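PDB 4B9P: anti-sigma-I factor RsgI2 from Clostridium thermocellum, which probably holds the sigma factor SigI2 inactive until its extracellular family 3 carbohydrate-binding module, the part in this entry, binds polysaccharide such as cellulose. Local coordinates for residues H14-R26 with L117-Y131. Sequence-based numbering, arbitrary orientation. Where two conformers were deposited one is given.
Sequences HIRTSETKELQPR and LSLATPPYSEWNYMY. With ZN (zinc ion), chain E; ZN (zinc ion), chain C.
Glu-19 and Glu-126 meet through the zinc ion of chain E at the edge of this family 3 carbohydrate-binding module. Glu-19 OE1 lies 2.0 Å from the zinc and Glu-126 OE2 lies 1.9 Å from it. Water 5 is a third ligand. The two carboxylate planes stand nearly perpendicular, 87° apart. The metal probably offsets the repulsion between the two carboxylates, whose Glu-19 OE1 and Glu-126 OE2 are 3.1 Å apart. Glu-126 reaches it with an extended chain, its CG anti to the backbone N (chi1 173°).

Beside the zinc, strand 19-20 pairs with strand 131-132 in a small two-stranded antiparallel sheet, apart from the two larger sheets. Thr-20 and Tyr-131 form a hydrogen-bonded pair. Thr-20 N donates to Tyr-131 O at 3.0 Å, and Tyr-131 N donates to Thr-20 O at 2.8 Å. Glu-19 CA adds a C-H...O contact to the same Tyr-131 O. Beyond the pair, water 1 donates to both Lys-21 O and Tyr-129 O and so joins the two backbones. Thr-20 OG1 donates to Glu-22 O and ties the chain just after the strand.

In one of two modelled conformers, Met-130 bends at chi2 and chi3, Met-130 SD lies 3.5 Å from Thr-20 C, and Met-130 CG packs on Glu-19 CB. The CB of Lys-21 approaches the edge of the Tyr-129 ring. The far end of Lys-21 passes Leu-119, and NZ makes a weak bond to water 2, which donates to Ala-120 O.

Tyr-131 is buried near the calcium site, close to Asp-51. Its OH is hydrogen-bonded to Glu-56. Leu-23 neighbours the calcium ligand Asp-136, and the Leu-23 and Tyr-131 side chains cross at about a right angle. Leu-23 CD2 makes a CH-pi contact over one face of the Tyr-131 ring, 4.0 Å from the ring centroid and 26° off the normal.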
loop_
_atom_site.group_PDB
_atom_site.type_symbol
_atom_site.label_atom_id
_atom_site.label_comp_id
_atom_site.label_asym_id
_atom_site.label_seq_id
_atom_site.Cartn_x
_atom_site.Cartn_y
_atom_site.Cartn_z
ATOM N N HIS A 14 8.102 3.845 -6.368
ATOM C CA HIS A 14 9.383 4.527 -6.345
ATOM C C HIS A 14 10.480 3.720 -7.016
ATOM O O HIS A 14 11.491 4.289 -7.426
ATOM C CB HIS A 14 9.731 4.862 -4.890
ATOM C CG HIS A 14 10.938 5.731 -4.732
ATOM N ND1 HIS A 14 12.059 5.326 -4.040
ATOM C CD2 HIS A 14 11.181 7.006 -5.111
ATOM C CE1 HIS A 14 12.953 6.303 -4.024
ATOM N NE2 HIS A 14 12.442 7.337 -4.657
ATOM N N ILE A 15 10.283 2.410 -7.109
ATOM C CA ILE A 15 11.124 1.547 -7.917
ATOM C C ILE A 15 10.242 0.918 -8.973
ATOM O O ILE A 15 9.238 0.260 -8.620
ATOM C CB ILE A 15 11.776 0.415 -7.083
ATOM C CG1 ILE A 15 12.713 1.001 -6.031
ATOM C CG2 ILE A 15 12.512 -0.578 -7.985
ATOM C CD1 ILE A 15 13.269 -0.044 -5.138
ATOM N N ARG A 16 10.603 1.111 -10.240
ATOM C CA ARG A 16 9.750 0.651 -11.331
ATOM C C ARG A 16 10.390 -0.375 -12.240
ATOM O O ARG A 16 9.865 -0.679 -13.311
ATOM C CB ARG A 16 9.298 1.864 -12.152
ATOM C CG ARG A 16 8.410 2.774 -11.338
ATOM C CD ARG A 16 7.993 4.023 -12.028
ATOM N NE ARG A 16 9.082 4.908 -12.383
ATOM C CZ ARG A 16 9.735 5.736 -11.559
ATOM N NH1 ARG A 16 9.461 5.832 -10.263
ATOM N NH2 ARG A 16 10.671 6.517 -12.068
ATOM N N THR A 17 11.539 -0.903 -11.837
ATOM C CA THR A 17 12.185 -1.949 -12.589
ATOM C C THR A 17 11.314 -3.199 -12.598
ATOM O O THR A 17 10.567 -3.470 -11.651
ATOM C CB THR A 17 13.551 -2.282 -11.989
ATOM O OG1 THR A 17 13.403 -2.559 -10.599
ATOM C CG2 THR A 17 14.459 -1.123 -12.103
ATOM N N SER A 18 11.384 -3.956 -13.682
ATOM C CA SER A 18 10.550 -5.145 -13.808
ATOM C C SER A 18 10.771 -6.121 -12.643
ATOM O O SER A 18 9.817 -6.691 -12.114
ATOM C CB SER A 18 10.851 -5.841 -15.129
ATOM O OG SER A 18 12.248 -6.007 -15.275
ATOM N N GLU A 19 12.030 -6.325 -12.263
ATOM C CA GLU A 19 12.357 -7.139 -11.093
ATOM C C GLU A 19 12.831 -6.204 -9.997
ATOM O O GLU A 19 13.538 -5.232 -10.251
ATOM C CB GLU A 19 13.489 -8.124 -11.417
ATOM C CG GLU A 19 13.143 -9.321 -12.254
ATOM C CD GLU A 19 14.308 -10.355 -12.337
ATOM O OE1 GLU A 19 15.484 -10.017 -12.037
ATOM O OE2 GLU A 19 14.053 -11.527 -12.709
ATOM N N THR A 20 12.443 -6.487 -8.765
ATOM C CA THR A 20 12.915 -5.684 -7.651
ATOM C C THR A 20 13.093 -6.570 -6.422
ATOM O O THR A 20 12.319 -7.535 -6.251
ATOM C CB THR A 20 11.916 -4.543 -7.352
ATOM O OG1 THR A 20 12.468 -3.718 -6.333
ATOM C CG2 THR A 20 10.522 -5.042 -6.875
ATOM N N LYS A 21 14.001 -6.198 -5.509
ATOM C CA LYS A 21 14.060 -6.914 -4.229
ATOM C C LYS A 21 13.263 -6.197 -3.156
ATOM O O LYS A 21 13.221 -6.645 -2.008
ATOM C CB LYS A 21 15.488 -7.160 -3.780
ATOM C CG LYS A 21 16.270 -5.899 -3.540
ATOM C CD LYS A 21 17.707 -6.321 -3.079
ATOM C CE LYS A 21 18.723 -5.207 -3.102
ATOM N NZ LYS A 21 18.487 -4.238 -1.980
ATOM N N GLU A 22 12.571 -5.107 -3.527
ATOM C CA GLU A 22 11.619 -4.488 -2.616
ATOM C C GLU A 22 10.544 -3.769 -3.367
ATOM O O GLU A 22 10.809 -3.040 -4.312
ATOM C CB GLU A 22 12.232 -3.553 -1.576
ATOM C CG GLU A 22 13.426 -2.787 -1.900
ATOM C CD GLU A 22 13.905 -1.966 -0.693
ATOM O OE1 GLU A 22 13.306 -0.915 -0.470
ATOM O OE2 GLU A 22 14.843 -2.366 0.050
ATOM N N LEU A 23 9.304 -3.997 -2.973
ATOM C CA LEU A 23 8.192 -3.173 -3.467
ATOM C C LEU A 23 8.249 -1.846 -2.743
ATOM O O LEU A 23 8.402 -1.814 -1.530
ATOM C CB LEU A 23 6.859 -3.849 -3.171
ATOM C CG LEU A 23 6.714 -5.301 -3.603
ATOM C CD1 LEU A 23 5.327 -5.853 -3.227
ATOM C CD2 LEU A 23 6.988 -5.467 -5.090
ATOM N N GLN A 24 8.127 -0.750 -3.498
ATOM C CA GLN A 24 8.166 0.586 -2.899
ATOM C C GLN A 24 6.965 1.420 -3.343
ATOM O O GLN A 24 7.106 2.442 -3.999
ATOM C CB GLN A 24 9.468 1.295 -3.254
ATOM C CG GLN A 24 10.643 0.704 -2.501
ATOM C CD GLN A 24 11.824 1.656 -2.456
ATOM O OE1 GLN A 24 11.768 2.777 -3.001
ATOM N NE2 GLN A 24 12.895 1.218 -1.828
ATOM N N PRO A 25 5.755 1.007 -2.950
ATOM C CA PRO A 25 4.589 1.870 -3.180
ATOM C C PRO A 25 4.606 3.079 -2.254
ATOM O O PRO A 25 4.908 2.961 -1.043
ATOM C CB PRO A 25 3.414 0.933 -2.853
ATOM C CG PRO A 25 3.951 0.060 -1.791
ATOM C CD PRO A 25 5.408 -0.165 -2.126
ATOM N N ARG A 26 4.331 4.246 -2.829
ATOM C CA ARG A 26 4.172 5.465 -2.055
ATOM C C ARG A 26 2.742 5.925 -2.249
ATOM O O ARG A 26 2.265 5.947 -3.391
ATOM C CB ARG A 26 5.163 6.512 -2.529
ATOM C CG ARG A 26 6.578 6.031 -2.272
ATOM C CD ARG A 26 7.604 7.054 -2.528
ATOM N NE ARG A 26 8.872 6.596 -1.974
ATOM C CZ ARG A 26 9.930 7.380 -1.854
ATOM N NH1 ARG A 26 9.878 8.629 -2.292
ATOM N NH2 ARG A 26 11.038 6.919 -1.308
ATOM N N LEU A 117 15.610 -6.467 2.901
ATOM C CA LEU A 117 15.275 -5.112 3.305
ATOM C C LEU A 117 16.352 -4.524 4.219
ATOM O O LEU A 117 16.383 -3.329 4.481
ATOM C CB LEU A 117 13.892 -5.063 3.930
ATOM C CG LEU A 117 12.806 -4.731 2.884
ATOM C CD1 LEU A 117 12.762 -5.706 1.708
ATOM C CD2 LEU A 117 11.447 -4.600 3.556
ATOM N N SER A 118 17.246 -5.385 4.688
ATOM C CA SER A 118 18.344 -4.942 5.515
ATOM C C SER A 118 19.545 -4.400 4.722
ATOM O O SER A 118 20.501 -3.891 5.318
ATOM C CB SER A 118 18.746 -6.071 6.464
ATOM O OG SER A 118 19.216 -7.211 5.778
ATOM N N LEU A 119 19.468 -4.483 3.392
ATOM C CA LEU A 119 20.518 -4.004 2.468
ATOM C C LEU A 119 21.830 -4.753 2.636
ATOM O O LEU A 119 22.930 -4.212 2.425
ATOM C CB LEU A 119 20.772 -2.509 2.604
ATOM C CG LEU A 119 19.514 -1.664 2.424
ATOM C CD1 LEU A 119 19.974 -0.242 2.295
ATOM C CD2 LEU A 119 18.669 -2.092 1.213
ATOM N N ALA A 120 21.696 -6.004 3.046
ATOM C CA ALA A 120 22.809 -6.919 3.068
ATOM C C ALA A 120 22.437 -7.993 2.069
ATOM O O ALA A 120 21.303 -8.028 1.576
ATOM C CB ALA A 120 23.003 -7.495 4.468
ATOM N N THR A 121 23.392 -8.832 1.714
ATOM C CA THR A 121 23.152 -9.851 0.711
ATOM C C THR A 121 22.227 -10.928 1.303
ATOM O O THR A 121 22.553 -11.531 2.302
ATOM C CB THR A 121 24.516 -10.461 0.339
ATOM O OG1 THR A 121 25.313 -9.419 -0.218
ATOM C CG2 THR A 121 24.386 -11.577 -0.649
ATOM N N PRO A 122 21.063 -11.187 0.696
ATOM C CA PRO A 122 20.214 -12.254 1.245
ATOM C C PRO A 122 20.865 -13.618 1.003
ATOM O O PRO A 122 21.394 -13.846 -0.084
ATOM C CB PRO A 122 18.906 -12.134 0.422
ATOM C CG PRO A 122 18.989 -10.801 -0.241
ATOM C CD PRO A 122 20.424 -10.461 -0.406
ATOM N N PRO A 123 20.755 -14.549 1.957
ATOM C CA PRO A 123 21.408 -15.860 1.808
ATOM C C PRO A 123 20.517 -16.848 1.041
ATOM O O PRO A 123 20.236 -17.965 1.513
ATOM C CB PRO A 123 21.601 -16.280 3.249
ATOM C CG PRO A 123 20.340 -15.728 3.927
ATOM C CD PRO A 123 20.212 -14.340 3.315
ATOM N N TYR A 124 20.043 -16.398 -0.114
ATOM C CA TYR A 124 19.046 -17.124 -0.878
ATOM C C TYR A 124 19.351 -17.097 -2.356
ATOM O O TYR A 124 19.966 -16.154 -2.847
ATOM C CB TYR A 124 17.662 -16.465 -0.682
ATOM C CG TYR A 124 17.098 -16.621 0.699
ATOM C CD1 TYR A 124 16.598 -17.853 1.146
ATOM C CD2 TYR A 124 17.092 -15.560 1.587
ATOM C CE1 TYR A 124 16.076 -18.008 2.422
ATOM C CE2 TYR A 124 16.604 -15.731 2.882
ATOM C CZ TYR A 124 16.075 -16.941 3.277
ATOM O OH TYR A 124 15.591 -17.054 4.559
ATOM N N SER A 125 18.811 -18.080 -3.086
ATOM C CA SER A 125 18.697 -17.981 -4.539
ATOM C C SER A 125 17.832 -16.762 -4.885
ATOM O O SER A 125 16.915 -16.387 -4.135
ATOM C CB SER A 125 18.029 -19.221 -5.097
ATOM O OG SER A 125 18.882 -20.344 -4.938
ATOM N N GLU A 126 18.061 -16.203 -6.056
ATOM C CA GLU A 126 17.470 -14.927 -6.423
ATOM C C GLU A 126 15.951 -14.937 -6.290
ATOM O O GLU A 126 15.348 -13.945 -5.875
ATOM C CB GLU A 126 17.875 -14.590 -7.885
ATOM C CG GLU A 126 17.185 -13.400 -8.407
ATOM C CD GLU A 126 17.558 -12.978 -9.815
ATOM O OE1 GLU A 126 18.698 -13.211 -10.239
ATOM O OE2 GLU A 126 16.715 -12.367 -10.518
ATOM N N TRP A 127 15.308 -16.020 -6.747
ATOM C CA TRP A 127 13.844 -16.078 -6.792
ATOM C C TRP A 127 13.201 -15.991 -5.406
ATOM O O TRP A 127 12.019 -15.643 -5.292
ATOM C CB TRP A 127 13.357 -17.294 -7.568
ATOM C CG TRP A 127 13.856 -18.566 -7.025
ATOM C CD1 TRP A 127 13.338 -19.286 -5.967
ATOM C CD2 TRP A 127 14.997 -19.302 -7.498
ATOM N NE1 TRP A 127 14.097 -20.428 -5.772
ATOM C CE2 TRP A 127 15.110 -20.465 -6.703
ATOM C CE3 TRP A 127 15.918 -19.094 -8.526
ATOM C CZ2 TRP A 127 16.111 -21.414 -6.911
ATOM C CZ3 TRP A 127 16.919 -20.047 -8.737
ATOM C CH2 TRP A 127 16.998 -21.190 -7.938
ATOM N N ASN A 128 13.958 -16.246 -4.348
ATOM C CA ASN A 128 13.365 -16.141 -3.017
ATOM C C ASN A 128 13.352 -14.707 -2.467
ATOM O O ASN A 128 12.773 -14.472 -1.391
ATOM C CB ASN A 128 14.049 -17.107 -2.013
ATOM C CG ASN A 128 13.498 -18.518 -2.099
ATOM O OD1 ASN A 128 12.297 -18.754 -2.414
ATOM N ND2 ASN A 128 14.351 -19.468 -1.877
ATOM N N TYR A 129 13.915 -13.739 -3.223
ATOM C CA TYR A 129 13.804 -12.332 -2.827
ATOM C C TYR A 129 13.460 -11.399 -3.970
ATOM O O TYR A 129 13.112 -10.232 -3.705
ATOM C CB TYR A 129 15.013 -11.815 -2.030
ATOM C CG TYR A 129 16.324 -11.906 -2.813
ATOM C CD1 TYR A 129 16.729 -10.869 -3.645
ATOM C CD2 TYR A 129 17.155 -13.029 -2.708
ATOM C CE1 TYR A 129 17.890 -10.931 -4.332
ATOM C CE2 TYR A 129 18.351 -13.095 -3.395
ATOM C CZ TYR A 129 18.716 -12.033 -4.185
ATOM O OH TYR A 129 19.894 -12.120 -4.883
ATOM N N MET A 130 13.551 -11.862 -5.212
ATOM C CA MET A 130 13.282 -10.968 -6.339
ATOM C C MET A 130 11.821 -11.103 -6.774
ATOM O O MET A 130 11.380 -12.188 -7.180
ATOM C CB MET A 130 14.205 -11.324 -7.495
ATOM C CG MET A 130 14.292 -10.245 -8.546
ATOM S SD MET A 130 15.250 -8.782 -8.013
ATOM C CE MET A 130 16.918 -9.376 -8.382
ATOM N N TYR A 131 11.073 -10.004 -6.677
ATOM C CA TYR A 131 9.720 -9.897 -7.213
ATOM C C TYR A 131 9.729 -9.580 -8.688
ATOM O O TYR A 131 10.604 -8.837 -9.168
ATOM C CB TYR A 131 9.020 -8.750 -6.558
ATOM C CG TYR A 131 8.666 -8.933 -5.098
ATOM C CD1 TYR A 131 7.682 -9.824 -4.712
ATOM C CD2 TYR A 131 9.269 -8.149 -4.132
ATOM C CE1 TYR A 131 7.308 -9.927 -3.370
ATOM C CE2 TYR A 131 8.892 -8.220 -2.807
ATOM C CZ TYR A 131 7.895 -9.089 -2.438
ATOM O OH TYR A 131 7.528 -9.164 -1.107
HETATM ZN ZN ZN E . 16.901 -11.456 -12.195
HETATM ZN ZN ZN C . 13.372 9.060 -4.773
HETATM O O HOH W 1 12.560 -9.166 -1.272
HETATM O O HOH W 2 20.008 -6.576 -0.615
HETATM O O HOH W 3 11.671 10.263 -5.228
HETATM O O HOH W 4 14.272 8.844 -6.617
HETATM O O HOH W 5 16.793 -11.468 -14.210
#